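PDB 4W85: xyloglucan-specific endo-beta-1,4-glucanase from Uncultured bacterium, which hydrolyses internal beta-1,4 linkages in the glucan backbone of xyloglucan, a plant cell-wall polysaccharide, as a member of glycoside hydrolase family 5. Local coordinates for residues D23-G28 with T35-P40. The protein carries 1 engineered substitution. Numbering follows the deposited sequence.
With BGC (beta-D-glucopyranose), chain C.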
loop_
_atom_site.group_PDB
_atom_site.type_symbol
_atom_site.label_atom_id
_atom_site.label_comp_id
_atom_site.label_asym_id
_atom_site.label_seq_id
_atom_site.Cartn_x
_atom_site.Cartn_y
_atom_site.Cartn_z
ATOM N N ASP A 23 -7.963 -5.324 6.117
ATOM C CA ASP A 23 -7.271 -4.426 6.983
ATOM C C ASP A 23 -8.089 -3.949 8.170
ATOM O O ASP A 23 -7.518 -3.418 9.152
ATOM C CB ASP A 23 -6.733 -3.219 6.229
ATOM C CG ASP A 23 -7.760 -2.586 5.276
ATOM O OD1 ASP A 23 -8.422 -3.338 4.537
ATOM O OD2 ASP A 23 -7.850 -1.308 5.283
ATOM N N ALA A 24 -9.400 -4.151 8.131
ATOM C CA ALA A 24 -10.219 -3.793 9.273
ATOM C C ALA A 24 -9.922 -4.569 10.527
ATOM O O ALA A 24 -9.614 -5.766 10.501
ATOM C CB ALA A 24 -11.703 -3.842 8.909
ATOM N N THR A 25 -10.156 -3.924 11.667
ATOM C CA THR A 25 -9.645 -4.426 12.957
ATOM C C THR A 25 -10.734 -4.852 13.965
ATOM O O THR A 25 -10.402 -5.241 15.077
ATOM C CB THR A 25 -8.728 -3.412 13.613
ATOM O OG1 THR A 25 -9.477 -2.234 13.991
ATOM C CG2 THR A 25 -7.610 -3.029 12.704
ATOM N N GLY A 26 -12.026 -4.792 13.588
ATOM C CA GLY A 26 -13.102 -5.271 14.464
ATOM C C GLY A 26 -13.199 -6.781 14.392
ATOM O O GLY A 26 -12.459 -7.414 13.651
ATOM N N GLY A 27 -14.062 -7.353 15.210
ATOM C CA GLY A 27 -14.323 -8.777 15.148
ATOM C C GLY A 27 -13.295 -9.692 15.776
ATOM O O GLY A 27 -13.481 -10.896 15.804
ATOM N N GLY A 28 -12.213 -9.150 16.297
ATOM C CA GLY A 28 -11.247 -10.002 16.977
ATOM C C GLY A 28 -10.630 -11.094 16.127
ATOM O O GLY A 28 -10.333 -10.853 14.972
ATOM N N THR A 35 -15.610 -7.757 7.463
ATOM C CA THR A 35 -16.834 -7.013 7.215
ATOM C C THR A 35 -17.076 -6.034 8.412
ATOM O O THR A 35 -18.069 -5.330 8.429
ATOM C CB THR A 35 -18.092 -7.908 7.111
ATOM O OG1 THR A 35 -18.137 -8.738 8.230
ATOM C CG2 THR A 35 -18.138 -8.781 5.833
ATOM N N SER A 36 -16.107 -5.923 9.326
ATOM C CA SER A 36 -16.292 -5.207 10.631
ATOM C C SER A 36 -16.350 -3.702 10.453
ATOM O O SER A 36 -16.772 -2.982 11.310
ATOM C CB SER A 36 -15.180 -5.557 11.617
ATOM O OG SER A 36 -13.939 -5.020 11.151
ATOM N N TRP A 37 -15.860 -3.201 9.350
ATOM C CA TRP A 37 -15.956 -1.769 9.118
ATOM C C TRP A 37 -16.993 -1.482 8.043
ATOM O O TRP A 37 -16.914 -0.448 7.417
ATOM C CB TRP A 37 -14.595 -1.197 8.705
ATOM C CG TRP A 37 -13.589 -1.069 9.896
ATOM C CD1 TRP A 37 -13.815 -1.342 11.204
ATOM C CD2 TRP A 37 -12.222 -0.629 9.812
ATOM N NE1 TRP A 37 -12.632 -1.113 11.947
ATOM C CE2 TRP A 37 -11.688 -0.627 11.103
ATOM C CE3 TRP A 37 -11.412 -0.230 8.754
ATOM C CZ2 TRP A 37 -10.376 -0.244 11.368
ATOM C CZ3 TRP A 37 -10.145 0.151 9.004
ATOM C CH2 TRP A 37 -9.618 0.141 10.304
ATOM N N GLY A 38 -17.917 -2.414 7.816
ATOM C CA GLY A 38 -19.126 -2.112 6.973
ATOM C C GLY A 38 -18.993 -2.460 5.517
ATOM O O GLY A 38 -19.917 -2.242 4.755
ATOM N N ASN A 39 -17.873 -3.041 5.097
ATOM C CA ASN A 39 -17.820 -3.522 3.733
ATOM C C ASN A 39 -18.315 -4.946 3.595
ATOM O O ASN A 39 -18.209 -5.767 4.526
ATOM C CB ASN A 39 -16.393 -3.390 3.180
ATOM C CG ASN A 39 -16.120 -1.981 2.773
ATOM O OD1 ASN A 39 -16.991 -1.338 2.176
ATOM N ND2 ASN A 39 -14.975 -1.479 3.099
ATOM N N PRO A 40 -18.862 -5.251 2.443
ATOM C CA PRO A 40 -19.294 -6.632 2.239
ATOM C C PRO A 40 -18.111 -7.541 2.016
ATOM O O PRO A 40 -17.018 -7.118 1.552
ATOM C CB PRO A 40 -20.116 -6.558 0.962
ATOM C CG PRO A 40 -19.432 -5.493 0.190
ATOM C CD PRO A 40 -18.962 -4.456 1.205
HETATM C C2 BGC C . -12.285 3.929 10.787
HETATM C C3 BGC C . -13.335 2.897 11.106
HETATM C C4 BGC C . -14.610 3.199 10.366
HETATM C C5 BGC C . -14.372 3.175 8.867
HETATM C C6 BGC C . -15.736 3.280 8.144
HETATM C C1 BGC C . -12.040 3.857 9.255
HETATM O O1 BGC C . -10.906 4.626 8.785
HETATM O O2 BGC C . -11.226 3.569 11.637
HETATM O O3 BGC C . -13.696 2.949 12.437
HETATM O O4 BGC C . -15.522 2.210 10.737
HETATM O O5 BGC C . -13.299 4.163 8.556
HETATM O O6 BGC C . -16.558 4.354 8.594
HETATM O O HOH W 1 -12.508 -1.585 14.734
#
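The indole of Trp37 is sandwiched between the loop residue Ala24 and beta-D-glucopyranose. On one face the methyl CB of Ala24 makes a CH-pi contact, 3.6 Å from the centroid of the five-membered ring and 23° off its normal, and the backbone N of Thr25 lies over the same face, also offset toward the rim. On the opposite face C3 of the sugar lies over the centre of the indole, 3.9 Å from Trp37 CE2. At the ring edge, in plane, a water accepts a hydrogen bond of 2.8 Å from Trp37 NE1 and is also 3.2 Å from Thr25 OG1, so it bridges the two side chains. That hydroxyl further approaches the benzo side obliquely, with OG1 of Thr25 3.4 Å from Trp37 CZ2; chi1 of 66° sets it between the backbone N and carbonyl carbon of its own residue. Next to the tryptophan, Ser36 OG accepts a weak hydrogen bond from Gly26 N (3.1 Å, 131° at the hydrogen) and has a stronger partner in Ala33 O. Here the two segments run so close that a side chain at Gly26 would collide with Ser36 CB. The type I turn from Thr35 to Gly38, closed by Gly38 N to Thr35 O at 3.0 Å, carries Ser36 and Trp37 at its two central positions. A leucine in place of Trp37 would probably deprive the glucose of its flat apolar platform and leave the bridging water without its indole N-H donor. Both segments belong to the long loop between strand 15-18 and helix 44-53 of the TIM barrel, and an aromatic face set against a pyranose is a classic sugar-binding platform of glycoside hydrolases, here part of a glucose pocket shared with Asn20 and Ile308.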